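Local coordinates for protein homocysteine S-methyltransferase (PDB 5DMM) that catalyses methyl transfer from S-methylmethionine, or less efficiently S-adenosylmethionine, to homocysteine, yielding methionine with the help of zinc, at residues A[131-139]-A[167-175]. Sequence-based numbering, arbitrary orientation.
With HCS (2-amino-4-mercapto-butyric acid), chain F.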
ATOM      1  N   ASP A 131      -6.336  15.561  -8.113  1.00 39.32           N
ATOM      2  CA  ASP A 131      -7.659  16.163  -8.098  1.00 46.43           C
ATOM      3  C   ASP A 131      -8.641  15.204  -7.433  1.00 46.94           C
ATOM      4  O   ASP A 131      -9.838  15.228  -7.713  1.00 46.26           O
ATOM      5  CB  ASP A 131      -8.116  16.513  -9.520  1.00 44.62           C
ATOM      6  CG  ASP A 131      -7.903  15.370 -10.498  1.00 50.24           C
ATOM      7  OD1 ASP A 131      -7.463  14.292 -10.048  1.00 47.24           O
ATOM      8  OD2 ASP A 131      -8.175  15.540 -11.708  1.00 52.28           O
ATOM      9  N   GLY A 132      -8.112  14.357  -6.552  1.00 45.38           N
ATOM     10  CA  GLY A 132      -8.907  13.349  -5.880  1.00 46.06           C
ATOM     11  C   GLY A 132      -9.428  12.290  -6.834  1.00 45.20           C
ATOM     12  O   GLY A 132     -10.471  11.679  -6.587  1.00 41.68           O
ATOM     13  N   SER A 133      -8.694  12.062  -7.922  1.00 44.63           N
ATOM     14  CA  SER A 133      -9.128  11.128  -8.956  1.00 45.25           C
ATOM     15  C   SER A 133      -8.814   9.678  -8.611  1.00 42.05           C
ATOM     16  O   SER A 133      -9.169   8.772  -9.359  1.00 29.81           O
ATOM     17  CB  SER A 133      -8.485  11.470 -10.298  1.00 45.53           C
ATOM     18  OG  SER A 133      -9.225  10.910 -11.370  1.00 51.61           O
ATOM     19  N   GLU A 134      -8.147   9.451  -7.483  1.00 38.11           N
ATOM     20  CA  GLU A 134      -7.875   8.085  -7.052  1.00 39.56           C
ATOM     21  C   GLU A 134      -9.138   7.432  -6.491  1.00 41.97           C
ATOM     22  O   GLU A 134      -9.117   6.264  -6.084  1.00 34.41           O
ATOM     23  CB  GLU A 134      -6.754   8.052  -6.016  1.00 36.90           C
ATOM     24  CG  GLU A 134      -7.023   8.878  -4.785  1.00 40.91           C
ATOM     25  CD  GLU A 134      -6.088  10.058  -4.680  1.00 41.43           C
ATOM     26  OE1 GLU A 134      -6.338  11.070  -5.367  1.00 46.91           O
ATOM     27  OE2 GLU A 134      -5.101   9.967  -3.915  1.00 39.29           O
ATOM     28  N   TYR A 135     -10.233   8.192  -6.491  1.00 36.07           N
ATOM     29  CA  TYR A 135     -11.520   7.720  -6.000  1.00 36.36           C
ATOM     30  C   TYR A 135     -12.597   7.740  -7.079  1.00 39.46           C
ATOM     31  O   TYR A 135     -13.698   7.233  -6.864  1.00 47.03           O
ATOM     32  CB  TYR A 135     -11.981   8.560  -4.806  1.00 44.82           C
ATOM     33  CG  TYR A 135     -10.942   8.692  -3.720  1.00 47.00           C
ATOM     34  CD1 TYR A 135     -10.605   7.607  -2.924  1.00 47.69           C
ATOM     35  CD2 TYR A 135     -10.295   9.900  -3.494  1.00 49.48           C
ATOM     36  CE1 TYR A 135      -9.654   7.719  -1.935  1.00 49.80           C
ATOM     37  CE2 TYR A 135      -9.342  10.023  -2.504  1.00 49.81           C
ATOM     38  CZ  TYR A 135      -9.024   8.928  -1.729  1.00 51.70           C
ATOM     39  OH  TYR A 135      -8.075   9.043  -0.741  1.00 54.75           O
ATOM     40  N   ARG A 136     -12.293   8.332  -8.231  1.00 37.94           N
ATOM     41  CA  ARG A 136     -13.247   8.337  -9.338  1.00 37.20           C
ATOM     42  C   ARG A 136     -12.743   7.444 -10.477  1.00 30.03           C
ATOM     43  O   ARG A 136     -13.524   6.726 -11.104  1.00 25.56           O
ATOM     44  CB  ARG A 136     -13.514   9.771  -9.831  1.00 38.22           C
ATOM     45  CG  ARG A 136     -12.621  10.260 -10.977  1.00 44.10           C
ATOM     46  CD  ARG A 136     -12.988  11.665 -11.424  1.00 51.54           C
ATOM     47  NE  ARG A 136     -12.737  12.644 -10.369  1.00 62.98           N
ATOM     48  CZ  ARG A 136     -11.689  13.462 -10.342  1.00 62.56           C
ATOM     49  NH1 ARG A 136     -11.543  14.317  -9.337  1.00 63.39           N
ATOM     50  NH2 ARG A 136     -10.792  13.433 -11.321  1.00 61.58           N
ATOM     51  N   GLY A 137     -11.434   7.474 -10.725  1.00 26.21           N
ATOM     52  CA  GLY A 137     -10.834   6.669 -11.776  1.00 24.01           C
ATOM     53  C   GLY A 137     -11.209   7.049 -13.196  1.00 23.92           C
ATOM     54  O   GLY A 137     -10.971   6.281 -14.128  1.00 22.49           O
ATOM     55  N   ASP A 138     -11.789   8.229 -13.387  1.00 24.36           N
ATOM     56  CA  ASP A 138     -12.162   8.621 -14.740  1.00 26.71           C
ATOM     57  C   ASP A 138     -11.033   9.394 -15.404  1.00 26.20           C
ATOM     58  O   ASP A 138     -11.092  10.607 -15.558  1.00 26.70           O
ATOM     59  CB  ASP A 138     -13.448   9.446 -14.761  1.00 29.76           C
ATOM     60  CG  ASP A 138     -14.008   9.614 -16.179  1.00 37.70           C
ATOM     61  OD1 ASP A 138     -13.451   9.018 -17.129  1.00 34.93           O
ATOM     62  OD2 ASP A 138     -15.014  10.330 -16.347  1.00 39.77           O
ATOM     63  N   TYR A 139     -10.000   8.661 -15.789  1.00 23.12           N
ATOM     64  CA  TYR A 139      -8.918   9.214 -16.572  1.00 25.47           C
ATOM     65  C   TYR A 139      -8.495   8.201 -17.626  1.00 28.34           C
ATOM     66  O   TYR A 139      -8.800   6.997 -17.514  1.00 23.54           O
ATOM     67  CB  TYR A 139      -7.747   9.621 -15.684  1.00 21.40           C
ATOM     68  CG  TYR A 139      -7.318   8.642 -14.603  1.00 22.68           C
ATOM     69  CD1 TYR A 139      -7.574   8.913 -13.260  1.00 22.94           C
ATOM     70  CD2 TYR A 139      -6.606   7.483 -14.912  1.00 19.57           C
ATOM     71  CE1 TYR A 139      -7.159   8.047 -12.262  1.00 21.30           C
ATOM     72  CE2 TYR A 139      -6.186   6.606 -13.909  1.00 16.99           C
ATOM     73  CZ  TYR A 139      -6.462   6.905 -12.592  1.00 17.37           C
ATOM     74  OH  TYR A 139      -6.020   6.073 -11.596  1.00 19.03           O
ATOM     75  N   CYS A 167       0.395  -2.142  -4.558  1.00 13.90           N
ATOM     76  CA  CYS A 167      -0.268  -1.377  -5.603  1.00 13.63           C
ATOM     77  C   CYS A 167      -1.641  -1.044  -5.041  1.00 14.87           C
ATOM     78  O   CYS A 167      -2.493  -1.919  -4.948  1.00 17.71           O
ATOM     79  CB  CYS A 167      -0.358  -2.179  -6.896  1.00 17.44           C
ATOM     80  SG  CYS A 167       1.273  -2.682  -7.513  1.00 18.66           S
ATOM     81  N   GLU A 168      -1.844   0.207  -4.651  1.00 14.05           N
ATOM     82  CA  GLU A 168      -2.950   0.529  -3.749  1.00 15.93           C
ATOM     83  C   GLU A 168      -3.783   1.734  -4.160  1.00 16.97           C
ATOM     84  O   GLU A 168      -3.342   2.573  -4.952  1.00 15.83           O
ATOM     85  CB  GLU A 168      -2.397   0.770  -2.350  1.00 18.45           C
ATOM     86  CG  GLU A 168      -1.408   1.949  -2.296  1.00 16.01           C
ATOM     87  CD  GLU A 168      -0.822   2.167  -0.914  1.00 23.80           C
ATOM     88  OE1 GLU A 168      -1.272   1.497   0.041  1.00 19.30           O
ATOM     89  OE2 GLU A 168       0.091   3.018  -0.784  1.00 19.31           O
ATOM     90  N   THR A 169      -4.981   1.828  -3.586  1.00 14.65           N
ATOM     91  CA  THR A 169      -5.898   2.935  -3.843  1.00 16.63           C
ATOM     92  C   THR A 169      -6.227   3.035  -5.345  1.00 18.80           C
ATOM     93  O   THR A 169      -6.433   4.126  -5.883  1.00 18.37           O
ATOM     94  CB  THR A 169      -5.308   4.290  -3.336  1.00 17.90           C
ATOM     95  OG1 THR A 169      -4.518   4.063  -2.161  1.00 18.10           O
ATOM     96  CG2 THR A 169      -6.409   5.292  -3.007  1.00 19.51           C
ATOM     97  N   LEU A 170      -6.292   1.884  -6.005  1.00 16.06           N
ATOM     98  CA  LEU A 170      -6.463   1.816  -7.461  1.00 17.30           C
ATOM     99  C   LEU A 170      -7.942   1.888  -7.865  1.00 19.16           C
ATOM    100  O   LEU A 170      -8.729   1.059  -7.440  1.00 17.46           O
ATOM    101  CB  LEU A 170      -5.850   0.520  -7.997  1.00 18.07           C
ATOM    102  CG  LEU A 170      -4.404   0.190  -7.598  1.00 16.02           C
ATOM    103  CD1 LEU A 170      -4.027  -1.173  -8.143  1.00 18.69           C
ATOM    104  CD2 LEU A 170      -3.438   1.253  -8.096  1.00 18.07           C
ATOM    105  N   PRO A 171      -8.312   2.871  -8.701  1.00 19.22           N
ATOM    106  CA  PRO A 171      -9.712   3.104  -9.070  1.00 18.90           C
ATOM    107  C   PRO A 171     -10.069   2.715 -10.500  1.00 21.51           C
ATOM    108  O   PRO A 171     -11.249   2.726 -10.844  1.00 19.02           O
ATOM    109  CB  PRO A 171      -9.839   4.610  -8.919  1.00 22.28           C
ATOM    110  CG  PRO A 171      -8.482   5.100  -9.430  1.00 21.87           C
ATOM    111  CD  PRO A 171      -7.466   4.026  -9.060  1.00 18.70           C
ATOM    112  N   ASN A 172      -9.058   2.410 -11.309  1.00 20.84           N
ATOM    113  CA  ASN A 172      -9.190   2.324 -12.758  1.00 19.67           C
ATOM    114  C   ASN A 172      -8.733   0.968 -13.296  1.00 18.95           C
ATOM    115  O   ASN A 172      -7.593   0.549 -13.080  1.00 17.86           O
ATOM    116  CB  ASN A 172      -8.385   3.465 -13.403  1.00 19.73           C
ATOM    117  CG  ASN A 172      -8.492   3.484 -14.913  1.00 21.25           C
ATOM    118  OD1 ASN A 172      -7.903   2.646 -15.597  1.00 20.79           O
ATOM    119  ND2 ASN A 172      -9.228   4.462 -15.444  1.00 22.91           N
ATOM    120  N   PHE A 173      -9.639   0.285 -13.993  1.00 20.41           N
ATOM    121  CA  PHE A 173      -9.412  -1.068 -14.500  1.00 21.49           C
ATOM    122  C   PHE A 173      -8.328  -1.130 -15.562  1.00 19.50           C
ATOM    123  O   PHE A 173      -7.488  -2.037 -15.538  1.00 18.82           O
ATOM    124  CB  PHE A 173     -10.723  -1.635 -15.058  1.00 21.35           C
ATOM    125  CG  PHE A 173     -10.671  -3.095 -15.397  1.00 24.09           C
ATOM    126  CD1 PHE A 173     -10.134  -4.016 -14.516  1.00 26.36           C
ATOM    127  CD2 PHE A 173     -11.206  -3.556 -16.590  1.00 31.53           C
ATOM    128  CE1 PHE A 173     -10.105  -5.377 -14.829  1.00 27.41           C
ATOM    129  CE2 PHE A 173     -11.184  -4.915 -16.910  1.00 34.88           C
ATOM    130  CZ  PHE A 173     -10.626  -5.824 -16.028  1.00 28.20           C
ATOM    131  N   SER A 174      -8.333  -0.182 -16.496  1.00 21.83           N
ATOM    132  CA  SER A 174      -7.343  -0.222 -17.568  1.00 22.09           C
ATOM    133  C   SER A 174      -5.942  -0.030 -16.983  1.00 17.52           C
ATOM    134  O   SER A 174      -4.986  -0.653 -17.436  1.00 20.99           O
ATOM    135  CB  SER A 174      -7.643   0.831 -18.649  1.00 24.76           C
ATOM    136  OG  SER A 174      -7.413   2.150 -18.184  1.00 34.34           O
ATOM    137  N   GLU A 175      -5.827   0.794 -15.943  1.00 16.66           N
ATOM    138  CA  GLU A 175      -4.535   0.978 -15.278  1.00 17.07           C
ATOM    139  C   GLU A 175      -4.136  -0.288 -14.500  1.00 16.41           C
ATOM    140  O   GLU A 175      -2.971  -0.677 -14.477  1.00 16.11           O
ATOM    141  CB  GLU A 175      -4.577   2.198 -14.352  1.00 17.74           C
ATOM    142  CG  GLU A 175      -3.334   2.364 -13.481  1.00 15.46           C
ATOM    143  CD  GLU A 175      -3.411   3.575 -12.571  1.00 17.84           C
ATOM    144  OE1 GLU A 175      -4.533   3.990 -12.197  1.00 18.06           O
ATOM    145  OE2 GLU A 175      -2.339   4.118 -12.234  1.00 18.14           O
TER
HETATM  146  N   HCS F 505      -0.002   6.670   1.004  0.82 37.06           N
HETATM  147  CA  HCS F 505      -0.859   5.685   1.634  0.82 36.38           C
HETATM  148  CB  HCS F 505      -2.111   5.486   0.788  0.82 34.42           C
HETATM  149  CG  HCS F 505      -2.905   6.782   0.674  0.82 35.27           C
HETATM  150  SD  HCS F 505      -4.532   6.433  -0.038  0.82 38.40           S
HETATM  151  C   HCS F 505      -0.123   4.384   1.752  0.82 34.89           C
HETATM  152  OXT HCS F 505       1.038   4.312   1.296  0.82 25.42           O
HETATM  153  O   HCS F 505      -0.699   3.420   2.301  0.82 35.94           O
HETATM  154  O   HOH W   1      -7.481   4.567 -19.621  1.00 32.29           O
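Asn172 OD1 accepts two bonds in its carbonyl plane, from Glu175 N (2.8 Å) and Ser174 OG, while the same amide reaches across to the loop 131-139. There ND2 gives its hydrogen to Gly137 O (2.8 Å, 162° at the hydrogen). The bond from Glu175 N is the N-cap bond of helix 173-183. CG lies anti to the backbone N (chi1 -178°), which sets the amide next to Tyr139 CE2, the ring and amide planes only 9° apart. With an alanine here, Glu175 N and Ser174 OG would probably lose their shared acceptor and Gly137 O its amide donor, letting the loop drift from the helix. Tyr139 adds a second tie, its OH donating to the syn side of Glu175 OE1 (2.6 Å); the other carboxylate oxygen is held by His150 and Tyr125 N. The Pro171 ring fits against Glu134 O, Tyr139 OH (3.4 Å from CG) and Gly137 CA (3.7 Å from CB). Nearer the homocysteine, Thr169 CG2 meets Glu134 CG at 4.0 Å, and Thr169 OG1 lies 3.2 Å from the ligand sulfur. In this TIM barrel, the loop between helices 125-129 and 143-159 thus folds over the C-terminal end of strand 164-170, where helix 173-183 begins.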